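Local coordinates for protein polyketide biosynthesis 3-hydroxy-3-methylglutaryl-ACP synthase PksG (Bacillus subtilis, PDB 4YXQ) that catalyses the aldol condensation of acetyl groups carried on an acyl carrier protein with a beta-ketothioester polyketide intermediate during synthesis of the antibiotic bacillaene, at residues A4-M9 against V173-G178. Sequence-based numbering, arbitrary orientation.
Sequences AGIEAM and VAVLVG
Gly-5 and Gly-178 exchange N-H...O bonds, opening an antiparallel pairing of 4-9 with 173-178 that a classic beta bulge interrupts: Glu-7 and Ala-8 are set against the single Leu-176, whose O takes a firm bond from Glu-7 N (2.8 Å) and a weak one from Ala-8 N (3.5 Å). Leu-176 N returns a bond to Ala-8 O at 2.8 Å, closing the bulge. Within it the Glu-7 side chain points to the partner strand: with CG anti to its carbonyl carbon (chi1 -56°) and the chain extended beyond, the carboxylate lies alongside the backbone of Gly-178, which has no side chain, OE2 3.1 Å from Gly-178 C. Asn-180 N bonds OE2 and Lys-137 salt-bridges OE1, which probably compensates the buried charge. The strands are neighbours in a thiolase-fold sheet of order 3-2-4-5-1, 171-178 being the antiparallel fifth strand beside 5-12. On one face Ile-6 CG1 meets Val-175 CG1 at 3.7 Å, and Met-9, extended throughout, lays its CE against Val-173 CG1 (3.7 Å). Phe-303 of helix 301-312 covers Met-9, Val-173 and Val-175. The other face carries Ala-8 beside Leu-176, their CB atoms 4.4 Å apart, with Ile-62 of helix 51-64 packed on the leucine.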
loop_
_atom_site.group_PDB
_atom_site.type_symbol
_atom_site.label_atom_id
_atom_site.label_comp_id
_atom_site.label_asym_id
_atom_site.label_seq_id
_atom_site.Cartn_x
_atom_site.Cartn_y
_atom_site.Cartn_z
ATOM N N ALA A 4 -11.563 19.135 4.068
ATOM C CA ALA A 4 -10.856 17.905 4.398
ATOM C C ALA A 4 -9.431 18.152 4.843
ATOM O O ALA A 4 -8.772 19.069 4.381
ATOM C CB ALA A 4 -10.854 16.937 3.213
ATOM N N GLY A 5 -8.979 17.319 5.769
ATOM C CA GLY A 5 -7.572 17.306 6.136
ATOM C C GLY A 5 -7.342 16.832 7.545
ATOM O O GLY A 5 -8.119 16.064 8.100
ATOM N N ILE A 6 -6.296 17.356 8.154
ATOM C CA ILE A 6 -5.846 16.858 9.424
ATOM C C ILE A 6 -6.655 17.504 10.530
ATOM O O ILE A 6 -6.720 18.719 10.607
ATOM C CB ILE A 6 -4.366 17.189 9.638
ATOM C CG1 ILE A 6 -3.530 16.680 8.449
ATOM C CG2 ILE A 6 -3.906 16.603 10.950
ATOM C CD1 ILE A 6 -2.044 16.847 8.617
ATOM N N GLU A 7 -7.315 16.681 11.342
ATOM C CA GLU A 7 -8.026 17.136 12.522
ATOM C C GLU A 7 -7.121 17.021 13.710
ATOM O O GLU A 7 -7.262 17.757 14.657
ATOM C CB GLU A 7 -9.307 16.319 12.753
ATOM C CG GLU A 7 -10.229 16.324 11.549
ATOM C CD GLU A 7 -11.679 15.914 11.860
ATOM O OE1 GLU A 7 -11.914 15.148 12.824
ATOM O OE2 GLU A 7 -12.569 16.318 11.071
ATOM N N ALA A 8 -6.174 16.101 13.660
ATOM C CA ALA A 8 -5.178 15.949 14.729
ATOM C C ALA A 8 -4.034 15.082 14.252
ATOM O O ALA A 8 -4.195 14.273 13.362
ATOM C CB ALA A 8 -5.803 15.296 15.937
ATOM N N MET A 9 -2.901 15.229 14.912
ATOM C CA MET A 9 -1.670 14.667 14.455
ATOM C C MET A 9 -0.718 14.527 15.634
ATOM O O MET A 9 -0.561 15.459 16.419
ATOM C CB MET A 9 -1.094 15.607 13.424
ATOM C CG MET A 9 0.268 15.264 12.880
ATOM S SD MET A 9 0.705 16.550 11.679
ATOM C CE MET A 9 1.802 15.515 10.765
ATOM N N VAL A 173 4.259 8.841 12.853
ATOM C CA VAL A 173 3.376 9.954 12.954
ATOM C C VAL A 173 1.996 9.493 12.511
ATOM O O VAL A 173 1.861 8.910 11.454
ATOM C CB VAL A 173 3.825 11.102 12.071
ATOM C CG1 VAL A 173 2.832 12.249 12.165
ATOM C CG2 VAL A 173 5.211 11.552 12.461
ATOM N N ALA A 174 1.005 9.746 13.359
ATOM C CA ALA A 174 -0.374 9.359 13.157
ATOM C C ALA A 174 -1.153 10.581 12.835
ATOM O O ALA A 174 -0.977 11.623 13.482
ATOM C CB ALA A 174 -0.943 8.737 14.427
ATOM N N VAL A 175 -2.043 10.459 11.862
ATOM C CA VAL A 175 -2.705 11.611 11.324
ATOM C C VAL A 175 -4.154 11.285 11.199
ATOM O O VAL A 175 -4.518 10.438 10.424
ATOM C CB VAL A 175 -2.172 11.920 9.919
ATOM C CG1 VAL A 175 -2.830 13.186 9.383
ATOM C CG2 VAL A 175 -0.665 12.113 9.955
ATOM N N LEU A 176 -4.985 11.968 11.949
ATOM C CA LEU A 176 -6.438 11.768 11.867
ATOM C C LEU A 176 -6.961 12.761 10.858
ATOM O O LEU A 176 -6.715 13.951 10.996
ATOM C CB LEU A 176 -7.097 12.037 13.210
ATOM C CG LEU A 176 -8.602 11.843 13.300
ATOM C CD1 LEU A 176 -8.963 10.379 13.278
ATOM C CD2 LEU A 176 -9.122 12.467 14.594
ATOM N N VAL A 177 -7.656 12.258 9.856
ATOM C CA VAL A 177 -8.144 13.048 8.740
ATOM C C VAL A 177 -9.666 13.062 8.785
ATOM O O VAL A 177 -10.304 12.030 9.028
ATOM C CB VAL A 177 -7.727 12.394 7.409
ATOM C CG1 VAL A 177 -8.188 13.224 6.239
ATOM C CG2 VAL A 177 -6.220 12.197 7.355
ATOM N N GLY A 178 -10.255 14.212 8.493
ATOM C CA GLY A 178 -11.701 14.372 8.558
ATOM C C GLY A 178 -12.209 15.699 8.033
ATOM O O GLY A 178 -11.458 16.476 7.427
#